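Local coordinates for protein ethylbenzene dehydrogenase alpha-subunit (Aromatoleum aromaticum, PDB 2IVF) that belongs to the molybdopterin oxidoreductase family and holds a molybdenum atom, an iron/sulfur cluster and the ligands MGD and MD1, at residues 814-819 with 950-955; 584-589 with 818-823; 857-862 with 923-928. All coordinates share one frame; numbering follows the deposited sequence.

In the fold
Interactions 1 and 2 form one continuous packed region, their centres about 9 Å apart, and share His818 and Asp819 where a loop turns into helix 819-824. His818 meets Phe952 in interaction 1 and Trp586 in interaction 2, while Tyr821 of the helix stacks on Phe952, with Phe952 CE2 3.4 Å from Tyr821 CE1. Interaction 3 lies on the other side of the chain's centre, its centre about 41 Å from those of both others, although in sequence 857-862 and 923-928 fall between 814-819 and 950-955. There Thr857 touches MD1, and the side chains of Thr860 and Leu859 come within about 7 Å of MD1 and 8 Å of MGD respectively.

Interaction 1 (814-819 with 950-955); sequences FYLDHD and EQFRYY
Leu816 and Gln951, like His818 and Phe952, lie opposite one another with their CA atoms 9.6 Å apart, so the two irregular segments meet through side chains and no backbone bond joins them. Phe952 reaches in between Leu816 and His818. Leu816 comes to the ring's edge, near its plane, with CD1 3.9 Å from Phe952 CZ. His818 meets the same ring obliquely: its CB lies 3.7 Å from Phe952 CE2, and its CD2 is equally close to Phe952 CD2. The imidazole and phenyl planes are inclined at 54°, with centroids 5.3 Å apart, neither stacked nor edge-to-face. With CG anti to the backbone N (chi1 -176°), the His818 ring is brought across to Phe952. The other methyl of Leu816, CD2, rests 3.7 Å from Gln951 NE2. Gln951 gets its amide there by a bend at chi2 (-105°). Around the contact, Leu816 also packs on Arg459 of helix 454-467 and His230 of helix 226-232. All four touching residues are buried, and no hydrogen bond or salt bridge crosses between the segments. Between them, cohesion is therefore van der Waals and aromatic, while the polar ends bind across between the same two loops: His818 NE2 to Gly947 O in the loop of Phe952, Gln951 OE1 to His808 N in the loop of Leu816.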
loop_
_atom_site.group_PDB
_atom_site.type_symbol
_atom_site.label_atom_id
_atom_site.label_comp_id
_atom_site.label_asym_id
_atom_site.label_seq_id
_atom_site.Cartn_x
_atom_site.Cartn_y
_atom_site.Cartn_z
ATOM N N PHE A 814 -4.108 -0.822 36.561
ATOM C CA PHE A 814 -3.185 0.265 36.283
ATOM C C PHE A 814 -2.009 0.388 37.205
ATOM O O PHE A 814 -1.045 1.045 36.826
ATOM C CB PHE A 814 -3.961 1.546 36.209
ATOM C CG PHE A 814 -4.973 1.493 35.133
ATOM C CD1 PHE A 814 -4.593 1.702 33.828
ATOM C CD2 PHE A 814 -6.254 1.094 35.398
ATOM C CE1 PHE A 814 -5.478 1.568 32.807
ATOM C CE2 PHE A 814 -7.148 0.961 34.369
ATOM C CZ PHE A 814 -6.756 1.215 33.069
ATOM N N TYR A 815 -2.085 -0.240 38.377
ATOM C CA TYR A 815 -0.966 -0.265 39.317
ATOM C C TYR A 815 -0.246 -1.616 39.288
ATOM O O TYR A 815 -0.818 -2.634 39.692
ATOM C CB TYR A 815 -1.473 0.112 40.698
ATOM C CG TYR A 815 -0.396 0.365 41.720
ATOM C CD1 TYR A 815 0.521 1.391 41.556
ATOM C CD2 TYR A 815 -0.305 -0.401 42.851
ATOM C CE1 TYR A 815 1.533 1.617 42.513
ATOM C CE2 TYR A 815 0.686 -0.183 43.787
ATOM C CZ TYR A 815 1.591 0.829 43.626
ATOM O OH TYR A 815 2.571 1.056 44.590
ATOM N N LEU A 816 0.996 -1.640 38.795
ATOM C CA LEU A 816 1.791 -2.891 38.759
ATOM C C LEU A 816 2.796 -2.817 39.883
ATOM O O LEU A 816 3.785 -2.098 39.798
ATOM C CB LEU A 816 2.471 -3.099 37.415
ATOM C CG LEU A 816 1.488 -3.029 36.235
ATOM C CD1 LEU A 816 2.222 -3.011 34.881
ATOM C CD2 LEU A 816 0.493 -4.188 36.254
ATOM N N ASP A 817 2.507 -3.537 40.951
ATOM C CA ASP A 817 3.271 -3.389 42.212
ATOM C C ASP A 817 4.426 -4.381 42.359
ATOM O O ASP A 817 4.919 -4.605 43.448
ATOM C CB ASP A 817 2.334 -3.361 43.413
ATOM C CG ASP A 817 1.790 -4.736 43.797
ATOM O OD1 ASP A 817 1.664 -5.630 42.912
ATOM O OD2 ASP A 817 1.502 -4.925 44.990
ATOM N N HIS A 818 4.849 -4.927 41.227
ATOM C CA HIS A 818 6.001 -5.801 41.087
ATOM C C HIS A 818 7.239 -4.948 41.334
ATOM O O HIS A 818 7.335 -3.825 40.848
ATOM C CB HIS A 818 5.965 -6.352 39.646
ATOM C CG HIS A 818 7.017 -7.362 39.323
ATOM N ND1 HIS A 818 8.350 -7.037 39.175
ATOM C CD2 HIS A 818 6.922 -8.689 39.057
ATOM C CE1 HIS A 818 9.039 -8.130 38.884
ATOM N NE2 HIS A 818 8.196 -9.149 38.807
ATOM N N ASP A 819 8.200 -5.504 42.065
ATOM C CA ASP A 819 9.441 -4.795 42.449
ATOM C C ASP A 819 10.160 -4.090 41.319
ATOM O O ASP A 819 10.594 -2.954 41.480
ATOM C CB ASP A 819 10.406 -5.767 43.140
ATOM C CG ASP A 819 9.897 -6.223 44.501
ATOM O OD1 ASP A 819 9.042 -5.525 45.096
ATOM O OD2 ASP A 819 10.384 -7.269 44.992
ATOM N N GLU A 950 0.960 -12.432 37.792
ATOM C CA GLU A 950 -0.008 -13.096 36.934
ATOM C C GLU A 950 0.092 -12.709 35.471
ATOM O O GLU A 950 0.217 -13.575 34.581
ATOM C CB GLU A 950 -1.418 -12.821 37.447
ATOM C CG GLU A 950 -2.414 -13.675 36.728
ATOM C CD GLU A 950 -3.517 -14.204 37.591
ATOM O OE1 GLU A 950 -3.444 -14.104 38.847
ATOM O OE2 GLU A 950 -4.468 -14.742 36.984
ATOM N N GLN A 951 0.031 -11.417 35.202
ATOM C CA GLN A 951 -0.042 -10.962 33.813
ATOM C C GLN A 951 1.325 -10.770 33.151
ATOM O O GLN A 951 1.406 -10.358 32.008
ATOM C CB GLN A 951 -0.842 -9.678 33.688
ATOM C CG GLN A 951 -0.329 -8.475 34.486
ATOM C CD GLN A 951 -1.197 -8.239 35.685
ATOM O OE1 GLN A 951 -1.344 -9.136 36.518
ATOM N NE2 GLN A 951 -1.791 -7.055 35.786
ATOM N N PHE A 952 2.391 -11.033 33.891
ATOM C CA PHE A 952 3.748 -11.023 33.345
ATOM C C PHE A 952 4.099 -12.446 32.952
ATOM O O PHE A 952 4.427 -13.277 33.806
ATOM C CB PHE A 952 4.736 -10.464 34.367
ATOM C CG PHE A 952 4.515 -8.992 34.725
ATOM C CD1 PHE A 952 3.622 -8.191 34.042
ATOM C CD2 PHE A 952 5.258 -8.421 35.749
ATOM C CE1 PHE A 952 3.445 -6.859 34.397
ATOM C CE2 PHE A 952 5.080 -7.093 36.120
ATOM C CZ PHE A 952 4.186 -6.315 35.447
ATOM N N ARG A 953 4.017 -12.741 31.661
ATOM C CA ARG A 953 4.150 -14.130 31.176
ATOM C C ARG A 953 4.353 -14.204 29.684
ATOM O O ARG A 953 4.147 -13.230 28.963
ATOM C CB ARG A 953 2.931 -14.962 31.537
ATOM C CG ARG A 953 1.646 -14.493 30.896
ATOM C CD ARG A 953 0.386 -14.905 31.718
ATOM N NE ARG A 953 -0.763 -13.989 31.494
ATOM C CZ ARG A 953 -1.892 -14.024 32.202
ATOM N NH1 ARG A 953 -2.034 -14.901 33.171
ATOM N NH2 ARG A 953 -2.878 -13.176 31.952
ATOM N N TYR A 954 4.773 -15.371 29.223
ATOM C CA TYR A 954 4.933 -15.611 27.816
ATOM C C TYR A 954 4.166 -16.851 27.395
ATOM O O TYR A 954 4.270 -17.922 28.012
ATOM C CB TYR A 954 6.421 -15.766 27.429
ATOM C CG TYR A 954 6.582 -16.213 25.985
ATOM C CD1 TYR A 954 6.207 -15.376 24.939
ATOM C CD2 TYR A 954 7.011 -17.497 25.661
ATOM C CE1 TYR A 954 6.311 -15.788 23.593
ATOM C CE2 TYR A 954 7.136 -17.900 24.321
ATOM C CZ TYR A 954 6.766 -17.060 23.305
ATOM O OH TYR A 954 6.854 -17.452 21.978
ATOM N N TYR A 955 3.401 -16.691 26.329
ATOM C CA TYR A 955 2.944 -17.815 25.530
ATOM C C TYR A 955 2.889 -17.234 24.118
ATOM O O TYR A 955 3.146 -16.043 23.940
ATOM C CB TYR A 955 1.600 -18.344 26.013
ATOM C CG TYR A 955 0.492 -17.303 26.057
ATOM C CD1 TYR A 955 -0.253 -17.018 24.920
ATOM C CD2 TYR A 955 0.153 -16.633 27.240
ATOM C CE1 TYR A 955 -1.285 -16.081 24.937
ATOM C CE2 TYR A 955 -0.895 -15.664 27.245
ATOM C CZ TYR A 955 -1.613 -15.413 26.099
ATOM O OH TYR A 955 -2.662 -14.471 26.059
#

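Interaction 2 (584-589 with 818-823); sequences KGWWTN and HDWYLE
Trp586 turns the edge of its six-membered ring toward the face of Trp820 in an offset edge-to-face pair, the planes at 62° and the centroids 5.4 Å apart. Its leading atom, Trp586 CZ3, sits 3.4 Å above the Trp820 plane near the rim and is 3.5 Å from Trp820 CZ2. The same face of Trp820 receives His818 CE1, again toward the rim. One face of Trp586 carries Lys584 CB, centred over the indole at a height of 3.8 Å. At the edge of the His818 ring, close to its plane, Trp586 CH2 approaches NE2 to 3.7 Å; those two rings meet obliquely, which completes an aromatic cluster of three. Trp820 CG lies anti to its carbonyl carbon (chi1 -73°), which directs the indole from the helix toward Trp586. His818 ND1 accepts in its ring plane from Trp820 N (3.2 Å), capping the helix that begins at Asp819; with NE2 bonded to a carbonyl, this is consistent with a neutral ring protonated at NE2. Lys584 runs extended to the edge of Trp820, where Glu580 OE2 takes both a salt bridge from Lys584 NZ and a hydrogen bond from Trp820 NE1. The cluster thus joins the first turn of helix 819-824 to the C-terminal end of helix 574-583, which closes in a Schellman motif at Gly585, while Ala581 of that helix touches both Trp586 and Trp820.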
loop_
_atom_site.group_PDB
_atom_site.type_symbol
_atom_site.label_atom_id
_atom_site.label_comp_id
_atom_site.label_asym_id
_atom_site.label_seq_id
_atom_site.Cartn_x
_atom_site.Cartn_y
_atom_site.Cartn_z
ATOM N N LYS A 584 15.643 -16.527 38.890
ATOM C CA LYS A 584 14.346 -16.691 39.562
ATOM C C LYS A 584 13.429 -17.724 38.891
ATOM O O LYS A 584 12.344 -18.006 39.378
ATOM C CB LYS A 584 13.651 -15.322 39.718
ATOM C CG LYS A 584 14.403 -14.409 40.689
ATOM C CD LYS A 584 13.808 -13.005 40.809
ATOM C CE LYS A 584 14.571 -12.242 41.884
ATOM N NZ LYS A 584 14.178 -10.806 41.961
ATOM N N GLY A 585 13.878 -18.318 37.796
ATOM C CA GLY A 585 13.125 -19.376 37.154
ATOM C C GLY A 585 12.064 -18.804 36.249
ATOM O O GLY A 585 11.140 -19.523 35.815
ATOM N N TRP A 586 12.192 -17.517 35.931
ATOM C CA TRP A 586 11.191 -16.866 35.087
ATOM C C TRP A 586 11.356 -17.207 33.614
ATOM O O TRP A 586 10.390 -17.098 32.848
ATOM C CB TRP A 586 11.218 -15.356 35.300
ATOM C CG TRP A 586 10.763 -14.963 36.629
ATOM C CD1 TRP A 586 10.102 -15.749 37.555
ATOM C CD2 TRP A 586 10.950 -13.691 37.246
ATOM N NE1 TRP A 586 9.876 -15.032 38.699
ATOM C CE2 TRP A 586 10.380 -13.765 38.534
ATOM C CE3 TRP A 586 11.556 -12.493 36.840
ATOM C CZ2 TRP A 586 10.389 -12.684 39.408
ATOM C CZ3 TRP A 586 11.559 -11.430 37.700
ATOM C CH2 TRP A 586 10.984 -11.524 38.970
ATOM N N TRP A 587 12.572 -17.578 33.209
ATOM C CA TRP A 587 12.792 -18.116 31.876
ATOM C C TRP A 587 13.542 -19.404 32.042
ATOM O O TRP A 587 14.480 -19.448 32.814
ATOM C CB TRP A 587 13.572 -17.138 30.992
ATOM C CG TRP A 587 12.882 -15.796 30.951
ATOM C CD1 TRP A 587 13.163 -14.725 31.746
ATOM C CD2 TRP A 587 11.748 -15.415 30.153
ATOM N NE1 TRP A 587 12.305 -13.696 31.475
ATOM C CE2 TRP A 587 11.440 -14.080 30.481
ATOM C CE3 TRP A 587 11.000 -16.051 29.149
ATOM C CZ2 TRP A 587 10.391 -13.387 29.883
ATOM C CZ3 TRP A 587 9.974 -15.359 28.547
ATOM C CH2 TRP A 587 9.683 -14.032 28.905
ATOM N N THR A 588 13.114 -20.429 31.295
ATOM C CA THR A 588 13.626 -21.804 31.385
ATOM C C THR A 588 14.342 -22.191 30.096
ATOM O O THR A 588 14.419 -21.384 29.164
ATOM C CB THR A 588 12.474 -22.760 31.605
ATOM O OG1 THR A 588 11.640 -22.783 30.438
ATOM C CG2 THR A 588 11.646 -22.332 32.841
ATOM N N ASN A 589 14.865 -23.420 30.030
ATOM C CA ASN A 589 15.535 -23.888 28.807
ATOM C C ASN A 589 14.600 -24.107 27.634
ATOM O O ASN A 589 15.065 -24.283 26.490
ATOM C CB ASN A 589 16.337 -25.190 29.034
ATOM C CG ASN A 589 17.443 -25.420 27.920
ATOM O OD1 ASN A 589 17.217 -25.192 26.692
ATOM N ND2 ASN A 589 18.623 -25.838 28.356
ATOM N N HIS A 818 4.849 -4.927 41.227
ATOM C CA HIS A 818 6.001 -5.801 41.087
ATOM C C HIS A 818 7.239 -4.948 41.334
ATOM O O HIS A 818 7.335 -3.825 40.848
ATOM C CB HIS A 818 5.965 -6.352 39.646
ATOM C CG HIS A 818 7.017 -7.362 39.323
ATOM N ND1 HIS A 818 8.350 -7.037 39.175
ATOM C CD2 HIS A 818 6.922 -8.689 39.057
ATOM C CE1 HIS A 818 9.039 -8.130 38.884
ATOM N NE2 HIS A 818 8.196 -9.149 38.807
ATOM N N ASP A 819 8.200 -5.504 42.065
ATOM C CA ASP A 819 9.441 -4.795 42.449
ATOM C C ASP A 819 10.160 -4.090 41.319
ATOM O O ASP A 819 10.594 -2.954 41.480
ATOM C CB ASP A 819 10.406 -5.767 43.140
ATOM C CG ASP A 819 9.897 -6.223 44.501
ATOM O OD1 ASP A 819 9.042 -5.525 45.096
ATOM O OD2 ASP A 819 10.384 -7.269 44.992
ATOM N N TRP A 820 10.271 -4.745 40.171
ATOM C CA TRP A 820 10.947 -4.137 39.030
ATOM C C TRP A 820 10.244 -2.866 38.578
ATOM O O TRP A 820 10.889 -1.866 38.232
ATOM C CB TRP A 820 11.001 -5.099 37.855
ATOM C CG TRP A 820 11.964 -6.246 38.008
ATOM C CD1 TRP A 820 12.433 -6.788 39.129
ATOM C CD2 TRP A 820 12.433 -7.058 36.933
ATOM N NE1 TRP A 820 13.251 -7.864 38.835
ATOM C CE2 TRP A 820 13.247 -8.050 37.480
ATOM C CE3 TRP A 820 12.251 -7.015 35.554
ATOM C CZ2 TRP A 820 13.903 -8.992 36.689
ATOM C CZ3 TRP A 820 12.890 -7.952 34.771
ATOM C CH2 TRP A 820 13.694 -8.927 35.340
ATOM N N TYR A 821 8.919 -2.917 38.507
ATOM C CA TYR A 821 8.125 -1.745 38.130
ATOM C C TYR A 821 8.134 -0.608 39.144
ATOM O O TYR A 821 8.293 0.568 38.789
ATOM C CB TYR A 821 6.684 -2.156 37.785
ATOM C CG TYR A 821 6.623 -2.811 36.427
ATOM C CD1 TYR A 821 7.166 -4.077 36.221
ATOM C CD2 TYR A 821 6.044 -2.153 35.340
ATOM C CE1 TYR A 821 7.128 -4.666 34.991
ATOM C CE2 TYR A 821 6.009 -2.728 34.138
ATOM C CZ TYR A 821 6.547 -3.967 33.950
ATOM O OH TYR A 821 6.492 -4.504 32.719
ATOM N N LEU A 822 8.006 -0.968 40.409
ATOM C CA LEU A 822 8.155 -0.038 41.492
ATOM C C LEU A 822 9.514 0.704 41.370
ATOM O O LEU A 822 9.557 1.940 41.354
ATOM C CB LEU A 822 8.056 -0.805 42.816
ATOM C CG LEU A 822 6.670 -1.253 43.303
ATOM C CD1 LEU A 822 6.776 -2.041 44.651
ATOM C CD2 LEU A 822 5.802 -0.022 43.481
ATOM N N GLU A 823 10.613 -0.050 41.258
ATOM C CA GLU A 823 11.958 0.542 41.220
ATOM C C GLU A 823 12.212 1.365 39.937
ATOM O O GLU A 823 12.904 2.365 39.994
ATOM C CB GLU A 823 13.035 -0.535 41.379
ATOM C CG GLU A 823 13.170 -1.003 42.834
ATOM C CD GLU A 823 14.239 -2.061 43.091
ATOM O OE1 GLU A 823 14.991 -2.452 42.150
ATOM O OE2 GLU A 823 14.319 -2.496 44.277
#

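Interaction 3 (857-862 with 923-928); sequences THLTNS and AHQYKG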
loop_
_atom_site.group_PDB
_atom_site.type_symbol
_atom_site.label_atom_id
_atom_site.label_comp_id
_atom_site.label_asym_id
_atom_site.label_seq_id
_atom_site.Cartn_x
_atom_site.Cartn_y
_atom_site.Cartn_z
ATOM N N THR A 857 6.505 -7.831 -0.610
ATOM C CA THR A 857 5.870 -8.621 -1.653
ATOM C C THR A 857 5.848 -7.898 -2.992
ATOM O O THR A 857 6.060 -8.540 -4.047
ATOM C CB THR A 857 4.450 -9.019 -1.209
ATOM O OG1 THR A 857 4.618 -9.910 -0.107
ATOM C CG2 THR A 857 3.643 -9.727 -2.314
ATOM N N HIS A 858 5.656 -6.585 -2.940
ATOM C CA HIS A 858 5.516 -5.754 -4.143
ATOM C C HIS A 858 6.631 -4.712 -4.281
ATOM O O HIS A 858 6.611 -3.854 -5.232
ATOM C CB HIS A 858 4.184 -5.024 -4.121
ATOM C CG HIS A 858 3.032 -5.883 -3.725
ATOM N ND1 HIS A 858 2.680 -6.088 -2.416
ATOM C CD2 HIS A 858 2.169 -6.610 -4.466
ATOM C CE1 HIS A 858 1.652 -6.920 -2.362
ATOM N NE2 HIS A 858 1.290 -7.214 -3.599
ATOM N N LEU A 859 7.606 -4.762 -3.380
ATOM C CA LEU A 859 8.689 -3.792 -3.396
ATOM C C LEU A 859 9.673 -4.029 -4.516
ATOM O O LEU A 859 10.493 -3.154 -4.862
ATOM C CB LEU A 859 9.394 -3.720 -2.031
ATOM C CG LEU A 859 8.647 -3.020 -0.915
ATOM C CD1 LEU A 859 9.541 -2.972 0.385
ATOM C CD2 LEU A 859 8.099 -1.617 -1.364
ATOM N N THR A 860 9.618 -5.220 -5.078
ATOM C CA THR A 860 10.423 -5.541 -6.235
ATOM C C THR A 860 9.546 -5.733 -7.471
ATOM O O THR A 860 9.962 -6.358 -8.458
ATOM C CB THR A 860 11.369 -6.762 -5.959
ATOM O OG1 THR A 860 10.616 -7.860 -5.405
ATOM C CG2 THR A 860 12.523 -6.338 -5.054
ATOM N N ASN A 861 8.342 -5.153 -7.451
ATOM C CA ASN A 861 7.448 -5.227 -8.582
ATOM C C ASN A 861 7.551 -4.000 -9.424
ATOM O O ASN A 861 7.294 -2.896 -8.949
ATOM C CB ASN A 861 5.998 -5.402 -8.168
ATOM C CG ASN A 861 5.148 -5.723 -9.311
ATOM O OD1 ASN A 861 4.326 -4.896 -9.761
ATOM N ND2 ASN A 861 5.356 -6.902 -9.870
ATOM N N SER A 862 7.916 -4.170 -10.683
ATOM C CA SER A 862 8.041 -3.006 -11.556
ATOM C C SER A 862 6.762 -2.173 -11.622
ATOM O O SER A 862 6.805 -0.956 -11.457
ATOM C CB SER A 862 8.431 -3.429 -12.955
ATOM O OG SER A 862 9.764 -3.893 -12.943
ATOM N N ALA A 923 15.979 -4.573 1.729
ATOM C CA ALA A 923 17.376 -4.146 1.895
ATOM C C ALA A 923 18.165 -3.934 0.600
ATOM O O ALA A 923 18.997 -3.025 0.530
ATOM C CB ALA A 923 18.118 -5.075 2.811
ATOM N N HIS A 924 17.895 -4.739 -0.435
ATOM C CA HIS A 924 18.639 -4.609 -1.691
ATOM C C HIS A 924 18.058 -3.513 -2.598
ATOM O O HIS A 924 18.421 -3.379 -3.803
ATOM C CB HIS A 924 18.818 -5.958 -2.396
ATOM C CG HIS A 924 17.550 -6.698 -2.692
ATOM N ND1 HIS A 924 16.311 -6.288 -2.246
ATOM C CD2 HIS A 924 17.347 -7.860 -3.359
ATOM C CE1 HIS A 924 15.399 -7.151 -2.653
ATOM N NE2 HIS A 924 15.999 -8.110 -3.332
ATOM N N GLN A 925 17.148 -2.713 -2.036
ATOM C CA GLN A 925 16.741 -1.452 -2.674
ATOM C C GLN A 925 17.623 -0.267 -2.264
ATOM O O GLN A 925 17.459 0.864 -2.771
ATOM C CB GLN A 925 15.299 -1.100 -2.327
ATOM C CG GLN A 925 14.286 -2.151 -2.715
ATOM C CD GLN A 925 12.880 -1.688 -2.458
ATOM O OE1 GLN A 925 12.244 -2.069 -1.440
ATOM N NE2 GLN A 925 12.372 -0.875 -3.367
ATOM N N TYR A 926 18.579 -0.522 -1.371
ATOM C CA TYR A 926 19.440 0.502 -0.872
ATOM C C TYR A 926 20.862 0.305 -1.343
ATOM O O TYR A 926 21.350 -0.827 -1.491
ATOM C CB TYR A 926 19.568 0.448 0.653
ATOM C CG TYR A 926 18.342 0.733 1.472
ATOM C CD1 TYR A 926 17.359 -0.253 1.656
ATOM C CD2 TYR A 926 18.207 1.929 2.149
ATOM C CE1 TYR A 926 16.268 -0.029 2.449
ATOM C CE2 TYR A 926 17.101 2.174 2.936
ATOM C CZ TYR A 926 16.173 1.189 3.127
ATOM O OH TYR A 926 15.106 1.424 3.949
ATOM N N LYS A 927 21.550 1.431 -1.466
ATOM C CA LYS A 927 22.972 1.427 -1.776
ATOM C C LYS A 927 23.724 0.616 -0.743
ATOM O O LYS A 927 23.509 0.755 0.462
ATOM C CB LYS A 927 23.504 2.861 -1.844
ATOM C CG LYS A 927 22.998 3.586 -3.073
ATOM C CD LYS A 927 23.438 5.053 -3.140
ATOM C CE LYS A 927 22.654 5.793 -4.255
ATOM N NZ LYS A 927 23.128 7.163 -4.594
ATOM N N GLY A 928 24.533 -0.310 -1.227
ATOM C CA GLY A 928 25.311 -1.188 -0.367
ATOM C C GLY A 928 24.413 -2.185 0.340
ATOM O O GLY A 928 24.884 -2.919 1.205
HETATM O O HOH W 1 9.709 -0.542 -4.843
#
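Leu859 and Gln925 make the main van der Waals contact, their side chains crossing at about a right angle. The amide oxygen of Gln925 lies against the leucine, with OE1 3.3 Å from Leu859 CB and 3.4 Å from Leu859 CD1. Beyond CG the glutamine is extended (chi2 -175°), which carries its amide across to the turn 858-861. A second, smaller contact sets Thr860 CG2 3.8 Å from His924 CE1, the methyl meeting the imidazole obliquely.

Among polar contacts, no direct hydrogen bond crosses between the segments. Gln925 NE2 is near Leu859 O, but the angle is poor, and a water makes the link instead: it donates to Leu859 O at 2.7 Å and accepts a weak bond from Gln925 NE2 at 3.1 Å. The other end of the amide, OE1, accepts from Asp922 N, so both ends of this buried group have partners. Thr860 OG1 is bound by Arg638 NH1 and His924 NE2 by Met639 O, bringing one neighbouring loop to both segments.

Backbone bonds shape each side separately. Asn861 N to His858 O (3.1 Å) closes a type I turn, and Asn861 then N-caps helix 862-865 through OD1 to Leu864 N. Tyr926 N to Ala923 O (3.2 Å) closes the short 3-10 turn opposite.

The beta-subunit borders the contact: His99 of that chain bonds Thr860 O, and its Val102 packs on His924. Both segments are loops of the molybdopterin dinucleotide binding domain, a member of the double-psi beta-barrel clan, and Thr857, two residues before Leu859, touches MD1. These loops join the edge of the MD1 pocket to the subunit interface.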